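Local coordinates for putative secreted protein (Streptomyces coelicolor A3, PDB 2QF9) that is of unknown function but folds as a helical bundle of the DUF305 family, assigned to the ferritin clan, and is probably secreted, at residues H20-V24 / I46-A51; V30-D36 / A112-Y116. One frame throughout, in Å; residues are numbered along the deposited sequence.

Contact 1 of 2, residues H20-V24 / I46-A51; sequences HQQAV and IAQTQA. With EDO (1,2-ethanediol), chain C.
His20 and Gln50 meet where helix 8-31 packs against helix 37-63, two neighbouring antiparallel members of a helical bundle, consistent with the placing of DUF305 in the ferritin clan. The axes of the two short segments approach to 8.7 Å with 158° between their directions, a spacing consistent with Ala23, Ala47 and Ala51 lining the interface.

The polar part illustrates how a bundle core can hold an imidazole and an amide without a direct bond between them. Gln50 lies across the His20 ring at about a right angle, and its CG sits over the face, 4.0 Å from the ring centroid, as a CH-pi contact. Extended beyond CG, the glutamine carries OE1 onward above the rim of the ring, on the ND1 side. The ring and amide planes differ by 38°, and the angle is too poor for ND1 and OE1 to bond. A water joins them instead, 2.8 Å from His20 ND1 and 2.8 Å from Gln50 OE1, to which it donates. Ala23 CB also comes close to this oxygen, 3.1 Å from Gln50 OE1, without a bond. His20 NE2 is hydrogen-bonded to Gln53, one turn further along the partner helix.

The apolar part sets Ala23 CB 4.2 Å from Ile46 CG2 and Val24 against Ala47 and Ala51. Val24 has CG2 anti to its carbonyl carbon, which turns this methyl toward the backbone of helix 46-51, 4.1 Å from Ala51 CB. Beyond Ala47 and Ala51 the second subunit packs on, and an ethanediol, probably from the crystallisation liquor, accepts a 2.6 Å bond from Gln48 NE2 to its O2.

With one ring nitrogen bonded to Gln53 and the other to the water, the buried imidazole is held at both polar corners, which should restrict its rotation.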
loop_
_atom_site.group_PDB
_atom_site.type_symbol
_atom_site.label_atom_id
_atom_site.label_comp_id
_atom_site.label_asym_id
_atom_site.label_seq_id
_atom_site.Cartn_x
_atom_site.Cartn_y
_atom_site.Cartn_z
ATOM N N HIS A 20 7.046 8.313 -1.700
ATOM C CA HIS A 20 6.210 7.436 -0.873
ATOM C C HIS A 20 6.743 5.995 -0.880
ATOM O O HIS A 20 6.834 5.340 0.176
ATOM C CB HIS A 20 4.765 7.463 -1.382
ATOM C CG HIS A 20 3.936 8.569 -0.800
ATOM N ND1 HIS A 20 4.471 9.770 -0.366
ATOM C CD2 HIS A 20 2.603 8.650 -0.583
ATOM C CE1 HIS A 20 3.501 10.524 0.122
ATOM N NE2 HIS A 20 2.358 9.876 -0.013
ATOM N N GLN A 21 7.096 5.506 -2.067
ATOM C CA GLN A 21 7.648 4.161 -2.208
ATOM C C GLN A 21 8.814 3.911 -1.233
ATOM O O GLN A 21 8.899 2.842 -0.608
ATOM C CB GLN A 21 8.132 3.945 -3.644
ATOM C CG GLN A 21 8.663 2.554 -3.902
ATOM C CD GLN A 21 9.051 2.367 -5.358
ATOM O OE1 GLN A 21 9.954 3.043 -5.875
ATOM N NE2 GLN A 21 8.363 1.440 -6.036
ATOM N N GLN A 22 9.717 4.887 -1.125
ATOM C CA GLN A 22 10.841 4.718 -0.207
ATOM C C GLN A 22 10.411 4.694 1.268
ATOM O O GLN A 22 10.973 3.926 2.061
ATOM C CB GLN A 22 11.911 5.771 -0.454
ATOM C CG GLN A 22 13.226 5.368 0.239
ATOM C CD GLN A 22 14.282 6.436 0.190
ATOM O OE1 GLN A 22 14.095 7.545 0.694
ATOM N NE2 GLN A 22 15.414 6.101 -0.419
ATOM N N ALA A 23 9.435 5.527 1.638
ATOM C CA ALA A 23 8.925 5.510 3.022
ATOM C C ALA A 23 8.356 4.125 3.361
ATOM O O ALA A 23 8.605 3.569 4.446
ATOM C CB ALA A 23 7.865 6.551 3.231
ATOM N N VAL A 24 7.555 3.587 2.447
ATOM C CA VAL A 24 7.005 2.246 2.614
ATOM C C VAL A 24 8.138 1.216 2.837
ATOM O O VAL A 24 8.087 0.421 3.781
ATOM C CB VAL A 24 6.086 1.862 1.409
ATOM C CG1 VAL A 24 5.605 0.406 1.550
ATOM C CG2 VAL A 24 4.905 2.863 1.320
ATOM N N ILE A 46 2.519 4.580 8.673
ATOM C CA ILE A 46 3.146 5.258 7.545
ATOM C C ILE A 46 3.091 4.399 6.277
ATOM O O ILE A 46 2.780 4.914 5.199
ATOM C CB ILE A 46 4.600 5.667 7.881
ATOM C CG1 ILE A 46 4.567 6.775 8.938
ATOM C CG2 ILE A 46 5.365 6.122 6.599
ATOM C CD1 ILE A 46 5.952 7.161 9.482
ATOM N N ALA A 47 3.432 3.108 6.392
ATOM C CA ALA A 47 3.350 2.216 5.235
ATOM C C ALA A 47 1.933 2.197 4.642
ATOM O O ALA A 47 1.754 2.293 3.429
ATOM C CB ALA A 47 3.788 0.787 5.609
ATOM N N GLN A 48 0.938 2.063 5.508
ATOM C CA GLN A 48 -0.453 1.968 5.060
ATOM C C GLN A 48 -0.894 3.244 4.345
ATOM O O GLN A 48 -1.477 3.184 3.245
ATOM C CB GLN A 48 -1.376 1.617 6.231
ATOM C CG GLN A 48 -1.218 0.155 6.689
ATOM C CD GLN A 48 -1.973 -0.807 5.776
ATOM O OE1 GLN A 48 -3.105 -1.178 6.067
ATOM N NE2 GLN A 48 -1.366 -1.180 4.664
ATOM N N THR A 49 -0.610 4.389 4.958
ATOM C CA THR A 49 -1.042 5.663 4.415
ATOM C C THR A 49 -0.309 5.983 3.125
ATOM O O THR A 49 -0.932 6.338 2.124
ATOM C CB THR A 49 -0.870 6.797 5.455
ATOM O OG1 THR A 49 -1.738 6.518 6.556
ATOM C CG2 THR A 49 -1.221 8.186 4.863
ATOM N N GLN A 50 1.005 5.821 3.131
ATOM C CA GLN A 50 1.809 6.213 1.976
ATOM C C GLN A 50 1.633 5.255 0.784
ATOM O O GLN A 50 1.553 5.706 -0.355
ATOM C CB GLN A 50 3.273 6.453 2.356
ATOM C CG GLN A 50 3.397 7.700 3.287
ATOM C CD GLN A 50 4.747 8.393 3.235
ATOM O OE1 GLN A 50 5.499 8.245 2.288
ATOM N NE2 GLN A 50 5.042 9.172 4.258
ATOM N N ALA A 51 1.479 3.957 1.043
ATOM C CA ALA A 51 1.170 3.033 -0.046
ATOM C C ALA A 51 -0.179 3.387 -0.652
ATOM O O ALA A 51 -0.353 3.327 -1.869
ATOM C CB ALA A 51 1.157 1.576 0.450
HETATM C C1 EDO C . 1.231 -2.534 1.913
HETATM O O1 EDO C . 2.596 -2.899 1.775
HETATM C C2 EDO C . 1.177 -1.147 2.541
HETATM O O2 EDO C . 1.135 -1.282 3.951
HETATM O O HOH W 1 6.789 10.418 1.030
#

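Contact 2 of 2, residues V30-D36 / A112-Y116; sequences VRDRTDD and AEVYY. With EDO (1,2-ethanediol), chain D.
The backbones come together at Arg33 and Ala112, whose CA atoms are 6.4 Å apart where the chain leaves helix 8-31, turns, and enters helix 37-63 beside helix 109-137. This is the end of the helical bundle, and the connection contains an ST turn: Thr34 OG1 accepts from Asp36 N at 3.0 Å, nearly straight at 163°. Asp36 is the N-cap of the next helix, its OD2 taking the backbone N of Val39.

On the helix side of the turn, at Val30, the contact is apolar. Val30 crosses Tyr116 at about a right angle, with CG1 3.6 Å from the ring centroid, a CH-pi contact over the middle of the face. Its other methyl, CG2, touches Tyr116 CB at 3.5 Å. The tyrosine hydroxyl reaches back to Ser27 of helix 8-31. Nearer the solvent, Arg33 CB meets Ala112 CB at 3.7 Å before the arginine side chain bends away to carry its guanidinium to Leu107 O and Asp108.

Two acids also face each other here. The Asp36 and Glu113 groups stack with planes 15° apart, and Asp36 OD2 comes within 3.8 Å of Glu113 OE1. Arg168, paired with both of these oxygens, probably offsets the like charges and, with Thr34, ties the turn to the passing helix. On its other oxygen, OD1, Asp36 also accepts from an ethanediol, likely a crystallisation additive.

With its hydroxyl swung opposite its own backbone N, Thr34 can serve the turn and the helix together. While accepting from Asp36 N, Thr34 OG1 donates to Glu113 OE2 at 2.6 Å, meeting that oxygen on its anti side and 28° out of the carboxylate plane.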
loop_
_atom_site.group_PDB
_atom_site.type_symbol
_atom_site.label_atom_id
_atom_site.label_comp_id
_atom_site.label_asym_id
_atom_site.label_seq_id
_atom_site.Cartn_x
_atom_site.Cartn_y
_atom_site.Cartn_z
ATOM N N VAL A 30 12.404 -1.417 9.021
ATOM C CA VAL A 30 12.456 -1.214 10.475
ATOM C C VAL A 30 11.611 -2.254 11.237
ATOM O O VAL A 30 11.990 -2.684 12.317
ATOM C CB VAL A 30 12.121 0.235 10.911
ATOM C CG1 VAL A 30 10.619 0.496 10.908
ATOM C CG2 VAL A 30 12.719 0.513 12.317
ATOM N N ARG A 31 10.483 -2.667 10.662
ATOM C CA ARG A 31 9.608 -3.594 11.363
ATOM C C ARG A 31 10.270 -4.960 11.539
ATOM O O ARG A 31 9.953 -5.693 12.487
ATOM C CB ARG A 31 8.231 -3.686 10.699
ATOM C CG ARG A 31 7.354 -2.458 10.994
ATOM C CD ARG A 31 6.048 -2.502 10.176
ATOM N NE ARG A 31 5.362 -3.796 10.274
ATOM C CZ ARG A 31 4.520 -4.142 11.245
ATOM N NH1 ARG A 31 4.260 -3.306 12.242
ATOM N NH2 ARG A 31 3.950 -5.339 11.232
ATOM N N ASP A 32 11.236 -5.264 10.675
ATOM C CA ASP A 32 11.973 -6.517 10.762
ATOM C C ASP A 32 13.214 -6.429 11.675
ATOM O O ASP A 32 13.855 -7.450 11.958
ATOM C CB ASP A 32 12.365 -7.020 9.366
ATOM C CG ASP A 32 11.244 -7.806 8.678
ATOM O OD1 ASP A 32 10.129 -7.928 9.224
ATOM O OD2 ASP A 32 11.495 -8.303 7.573
ATOM N N ARG A 33 13.528 -5.224 12.146
ATOM C CA ARG A 33 14.778 -4.987 12.893
ATOM C C ARG A 33 14.571 -4.726 14.387
ATOM O O ARG A 33 15.547 -4.663 15.160
ATOM C CB ARG A 33 15.560 -3.796 12.305
ATOM C CG ARG A 33 15.998 -3.882 10.838
ATOM C CD ARG A 33 16.634 -5.211 10.467
ATOM N NE ARG A 33 17.860 -5.488 11.209
ATOM C CZ ARG A 33 18.591 -6.593 11.076
ATOM N NH1 ARG A 33 18.240 -7.537 10.209
ATOM N NH2 ARG A 33 19.694 -6.751 11.798
ATOM N N THR A 34 13.323 -4.530 14.781
ATOM C CA THR A 34 12.991 -4.271 16.168
ATOM C C THR A 34 11.682 -4.925 16.597
ATOM O O THR A 34 10.806 -5.175 15.760
ATOM C CB THR A 34 12.974 -2.749 16.479
ATOM O OG1 THR A 34 12.760 -2.559 17.884
ATOM C CG2 THR A 34 11.863 -2.018 15.654
ATOM N N ASP A 35 11.565 -5.180 17.905
ATOM C CA ASP A 35 10.305 -5.637 18.494
ATOM C C ASP A 35 9.496 -4.488 19.086
ATOM O O ASP A 35 8.406 -4.701 19.611
ATOM C CB ASP A 35 10.551 -6.708 19.575
ATOM C CG ASP A 35 11.003 -8.034 18.997
ATOM O OD1 ASP A 35 10.555 -8.405 17.889
ATOM O OD2 ASP A 35 11.817 -8.712 19.669
ATOM N N ASP A 36 10.018 -3.265 18.997
ATOM C CA ASP A 36 9.393 -2.131 19.674
ATOM C C ASP A 36 7.995 -1.817 19.136
ATOM O O ASP A 36 7.841 -1.517 17.954
ATOM C CB ASP A 36 10.251 -0.886 19.568
ATOM C CG ASP A 36 9.669 0.260 20.337
ATOM O OD1 ASP A 36 9.675 0.193 21.594
ATOM O OD2 ASP A 36 9.169 1.215 19.702
ATOM N N ALA A 112 18.188 0.670 15.536
ATOM C CA ALA A 112 17.350 0.681 14.322
ATOM C C ALA A 112 16.173 1.650 14.456
ATOM O O ALA A 112 15.844 2.375 13.503
ATOM C CB ALA A 112 16.864 -0.737 13.986
ATOM N N GLU A 113 15.534 1.662 15.625
ATOM C CA GLU A 113 14.424 2.593 15.874
ATOM C C GLU A 113 14.883 4.043 15.684
ATOM O O GLU A 113 14.256 4.829 14.954
ATOM C CB GLU A 113 13.885 2.413 17.301
ATOM C CG GLU A 113 13.222 1.064 17.541
ATOM C CD GLU A 113 13.214 0.690 19.018
ATOM O OE1 GLU A 113 12.958 1.588 19.834
ATOM O OE2 GLU A 113 13.465 -0.488 19.336
ATOM N N VAL A 114 15.997 4.389 16.330
ATOM C CA VAL A 114 16.514 5.760 16.261
ATOM C C VAL A 114 16.846 6.129 14.819
ATOM O O VAL A 114 16.479 7.206 14.334
ATOM C CB VAL A 114 17.750 5.899 17.185
ATOM C CG1 VAL A 114 18.550 7.175 16.879
ATOM C CG2 VAL A 114 17.277 5.873 18.664
ATOM N N TYR A 115 17.530 5.232 14.136
ATOM C CA TYR A 115 17.991 5.529 12.770
ATOM C C TYR A 115 16.802 5.703 11.827
ATOM O O TYR A 115 16.790 6.620 11.014
ATOM C CB TYR A 115 18.941 4.451 12.266
ATOM C CG TYR A 115 19.780 4.938 11.093
ATOM C CD1 TYR A 115 20.708 5.973 11.271
ATOM C CD2 TYR A 115 19.655 4.375 9.832
ATOM C CE1 TYR A 115 21.483 6.432 10.206
ATOM C CE2 TYR A 115 20.415 4.826 8.764
ATOM C CZ TYR A 115 21.332 5.853 8.954
ATOM O OH TYR A 115 22.103 6.329 7.908
ATOM N N TYR A 116 15.788 4.854 11.990
ATOM C CA TYR A 116 14.530 4.959 11.238
ATOM C C TYR A 116 13.846 6.303 11.503
ATOM O O TYR A 116 13.425 6.995 10.572
ATOM C CB TYR A 116 13.603 3.809 11.649
ATOM C CG TYR A 116 12.210 3.921 11.101
ATOM C CD1 TYR A 116 11.933 3.611 9.755
ATOM C CD2 TYR A 116 11.151 4.369 11.919
ATOM C CE1 TYR A 116 10.642 3.714 9.246
ATOM C CE2 TYR A 116 9.858 4.483 11.420
ATOM C CZ TYR A 116 9.603 4.164 10.084
ATOM O OH TYR A 116 8.333 4.256 9.593
HETATM C C1 EDO D . 7.347 -1.216 23.864
HETATM O O1 EDO D . 7.183 -2.288 22.902
HETATM C C2 EDO D . 6.587 0.058 23.483
HETATM O O2 EDO D . 6.977 0.491 22.167
#

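How the contacts relate
Both contacts draw on helix 8-31, at different points along the bundle. Contact 1 lies near the middle, about 7 Å from the centre of the chain to its own centre, and all its touching residues are buried. Contact 2, about 17 Å out, is mostly buried but has partly exposed Arg33 and Asp36. Contact 1 joins helix to helix, its polar groups an imidazole and amides, with a water bridging two of them. Contact 2 joins the end of helix 8-31 and the following turn to helix 109-137, pairing a valine-tyrosine face with acids shared by Arg168. Tyr116 OH lies 3.8 Å from Ile46 CD1, linking them. The second subunit reaches both, through a Gln48–Gln21 hydrogen bond and an Asp32–Arg40 salt bridge, Gln21 and Arg40 being its residues.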